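Local coordinates for protein CupA (Streptococcus pneumoniae, PDB 4F2E) that binds copper(I) as a cupredoxin-fold metal chaperone and probably hands it on in the copper resistance of the pneumococcus, at residues D51-P56 / A62-G67. Residues are numbered along the deposited sequence; the frame is centred on the assembly and turned at random. Where two conformers were deposited one is given.
Sequences DQIVFP and ANLPMG
Ile53 and Ala62 face each other as an antiparallel hydrogen-bonded pair: Ile53 N donates a hydrogen bond to Ala62 O at 2.9 Å, and Ala62 N donates one back to Ile53 O at 2.9 Å. The adjoining pair, Gln52 with Asn63, is non-hydrogen-bonded, and there the CA of Gln52 comes within 3.2 Å of Ala62 O in a CA-H...O contact. The ladder continues past the end of strand 60-63, since Leu64 N donates to Asp51 O at 2.8 Å almost straight but tilted 30° from the carbonyl plane. A water also donates to that oxygen and, more distantly, to Leu64 O, while Arg43 bridges the two segments, with a salt bridge to Asp51 OD1 and a hydrogen bond to Leu64 O.

These bonds make 52-55 and 60-63 a beta hairpin of the cupredoxin fold, with strand 80-86 on the other edge of 52-55; Asp51 lies at the copper end, its side chain about 8 Å from a copper(I) ion.

On the face of Ile53 and Ala62, where Ile53 and Leu64 are buried and both touch Phe41 of strand 37-43, these two cross at an angle, CG2 of Ile53 meeting CD2 of Leu64 at 3.7 Å. With CG1 of Ile53 anti to the backbone N (chi1 -172°), CG2 sits between the backbone N and the carbonyl carbon, on the side where it meets Leu64. On the reverse face Gln52 and Asn63 run side by side with amide planes 47° apart, and Asn63 OD1 sits 3.2 Å from Gln52 CG, against the aliphatic part of the chain.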
ATOM      1  N   ASP A  51      -1.659   3.627  13.307  1.00 11.11           N
ATOM      2  CA  ASP A  51      -0.254   3.515  13.705  1.00 11.58           C
ATOM      3  C   ASP A  51       0.547   2.503  12.890  1.00 13.50           C
ATOM      4  O   ASP A  51       1.761   2.643  12.738  1.00 11.84           O
ATOM      5  CB  ASP A  51      -0.138   3.168  15.190  1.00 11.85           C
ATOM      6  CG  ASP A  51      -0.318   4.373  16.086  1.00 12.90           C
ATOM      7  OD1 ASP A  51      -0.309   5.509  15.571  1.00 14.80           O
ATOM      8  OD2 ASP A  51      -0.452   4.181  17.313  1.00 16.56           O
ATOM      9  N   GLN A  52      -0.125   1.476  12.379  1.00 12.00           N
ATOM     10  CA  GLN A  52       0.565   0.428  11.639  1.00 13.29           C
ATOM     11  C   GLN A  52      -0.070   0.153  10.285  1.00 10.45           C
ATOM     12  O   GLN A  52      -1.259   0.405  10.078  1.00 12.11           O
ATOM     13  CB  GLN A  52       0.617  -0.865  12.452  1.00 15.62           C
ATOM     14  CG  GLN A  52       1.473  -0.771  13.699  1.00 18.62           C
ATOM     15  CD  GLN A  52       0.671  -0.940  14.969  1.00 25.60           C
ATOM     16  OE1 GLN A  52      -0.217  -1.789  15.049  1.00 30.48           O
ATOM     17  NE2 GLN A  52       0.978  -0.127  15.975  1.00 33.91           N
ATOM     18  N   ILE A  53       0.744  -0.358   9.366  1.00  9.21           N
ATOM     19  CA  ILE A  53       0.273  -0.805   8.063  1.00 10.01           C
ATOM     20  C   ILE A  53       0.577  -2.293   7.928  1.00  9.59           C
ATOM     21  O   ILE A  53       1.651  -2.752   8.324  1.00 11.09           O
ATOM     22  CB  ILE A  53       0.922  -0.007   6.904  1.00 11.05           C
ATOM     23  CG1 ILE A  53       0.266  -0.356   5.564  1.00 12.63           C
ATOM     24  CG2 ILE A  53       2.431  -0.248   6.848  1.00 12.86           C
ATOM     25  CD1 ILE A  53      -1.207   0.007   5.485  1.00 14.62           C
ATOM     26  N   VAL A  54      -0.377  -3.041   7.381  1.00 10.35           N
ATOM     27  CA  VAL A  54      -0.258  -4.491   7.262  1.00  9.30           C
ATOM     28  C   VAL A  54      -0.607  -4.966   5.852  1.00  9.97           C
ATOM     29  O   VAL A  54      -1.664  -4.623   5.321  1.00 10.24           O
ATOM     30  CB  VAL A  54      -1.183  -5.214   8.272  1.00 10.28           C
ATOM     31  CG1 VAL A  54      -0.978  -6.721   8.212  1.00 12.47           C
ATOM     32  CG2 VAL A  54      -0.940  -4.708   9.683  1.00 10.17           C
ATOM     33  N   PHE A  55       0.302  -5.730   5.245  1.00  9.91           N
ATOM     34  CA  PHE A  55       0.036  -6.459   4.008  1.00  9.44           C
ATOM     35  C   PHE A  55       0.188  -7.936   4.354  1.00 11.46           C
ATOM     36  O   PHE A  55       1.282  -8.485   4.255  1.00 10.43           O
ATOM     37  CB  PHE A  55       1.042  -6.080   2.917  1.00 10.62           C
ATOM     38  CG  PHE A  55       0.769  -4.754   2.256  1.00 10.31           C
ATOM     39  CD1 PHE A  55       0.983  -3.567   2.936  1.00 11.62           C
ATOM     40  CD2 PHE A  55       0.331  -4.701   0.940  1.00 10.97           C
ATOM     41  CE1 PHE A  55       0.741  -2.347   2.323  1.00 13.51           C
ATOM     42  CE2 PHE A  55       0.088  -3.485   0.324  1.00 12.73           C
ATOM     43  CZ  PHE A  55       0.299  -2.307   1.015  1.00 13.96           C
ATOM     44  N   PRO A  56      -0.915  -8.590   4.748  0.50 10.27           N
ATOM     45  CA  PRO A  56      -0.830  -9.946   5.305  0.50 11.11           C
ATOM     46  C   PRO A  56      -0.310 -10.996   4.322  0.50 11.29           C
ATOM     47  O   PRO A  56       0.300 -11.973   4.757  0.50 12.62           O
ATOM     48  CB  PRO A  56      -2.278 -10.253   5.708  0.50 12.38           C
ATOM     49  CG  PRO A  56      -3.107  -9.361   4.851  0.50 11.47           C
ATOM     50  CD  PRO A  56      -2.304  -8.106   4.673  0.50 10.62           C
ATOM     51  N   ALA A  62       4.214  -2.965   9.765  1.00 11.92           N
ATOM     52  CA  ALA A  62       5.193  -1.958  10.156  1.00 11.48           C
ATOM     53  C   ALA A  62       4.555  -0.689  10.702  1.00 12.21           C
ATOM     54  O   ALA A  62       3.415  -0.357  10.380  1.00 12.52           O
ATOM     55  CB  ALA A  62       6.096  -1.624   8.977  1.00 15.80           C
ATOM     56  N   ASN A  63       5.308   0.024  11.530  1.00 12.07           N
ATOM     57  CA  ASN A  63       4.865   1.296  12.074  1.00 11.19           C
ATOM     58  C   ASN A  63       4.949   2.419  11.048  1.00 12.45           C
ATOM     59  O   ASN A  63       5.923   2.523  10.304  1.00 15.36           O
ATOM     60  CB  ASN A  63       5.706   1.670  13.297  1.00 14.63           C
ATOM     61  CG  ASN A  63       5.452   0.766  14.484  1.00 16.79           C
ATOM     62  OD1 ASN A  63       4.460   0.042  14.530  1.00 16.83           O
ATOM     63  ND2 ASN A  63       6.348   0.816  15.466  1.00 20.29           N
ATOM     64  N   LEU A  64       3.919   3.258  11.013  1.00 12.67           N
ATOM     65  CA  LEU A  64       3.921   4.448  10.173  1.00 12.75           C
ATOM     66  C   LEU A  64       4.118   5.675  11.048  1.00 13.99           C
ATOM     67  O   LEU A  64       3.243   6.014  11.839  1.00 13.65           O
ATOM     68  CB  LEU A  64       2.591   4.587   9.434  1.00 13.78           C
ATOM     69  CG  LEU A  64       2.182   3.519   8.426  1.00 12.13           C
ATOM     70  CD1 LEU A  64       0.872   3.949   7.784  1.00 13.77           C
ATOM     71  CD2 LEU A  64       3.254   3.317   7.373  1.00 12.09           C
ATOM     72  N   PRO A  65       5.269   6.350  10.914  1.00 14.47           N
ATOM     73  CA  PRO A  65       5.492   7.547  11.732  1.00 14.37           C
ATOM     74  C   PRO A  65       4.589   8.698  11.293  1.00 14.06           C
ATOM     75  O   PRO A  65       4.453   8.959  10.098  1.00 14.47           O
ATOM     76  CB  PRO A  65       6.962   7.894  11.455  1.00 20.17           C
ATOM     77  CG  PRO A  65       7.565   6.634  10.906  1.00 26.28           C
ATOM     78  CD  PRO A  65       6.461   5.982  10.134  1.00 17.58           C
ATOM     79  N   MET A  66       3.973   9.374  12.257  1.00 15.94           N
ATOM     80  CA  MET A  66       3.113  10.513  11.959  1.00 14.04           C
ATOM     81  C   MET A  66       3.881  11.631  11.254  1.00 14.59           C
ATOM     82  O   MET A  66       5.008  11.965  11.633  1.00 15.72           O
ATOM     83  CB  MET A  66       2.468  11.047  13.240  1.00 16.53           C
ATOM     84  CG  MET A  66       1.659  12.318  13.042  1.00 15.67           C
ATOM     85  SD  MET A  66       0.288  12.109  11.889  1.00 15.51           S
ATOM     86  CE  MET A  66      -0.161  13.816  11.598  1.00 20.05           C
ATOM     87  N   GLY A  67       3.267  12.200  10.223  1.00 13.02           N
ATOM     88  CA  GLY A  67       3.839  13.334   9.520  1.00 16.59           C
ATOM     89  C   GLY A  67       5.019  12.979   8.641  1.00 16.82           C
ATOM     90  O   GLY A  67       5.743  13.859   8.177  1.00 17.98           O
TER
HETATM   91  O   HOH W   1       3.240   4.177  14.565  1.00 21.11           O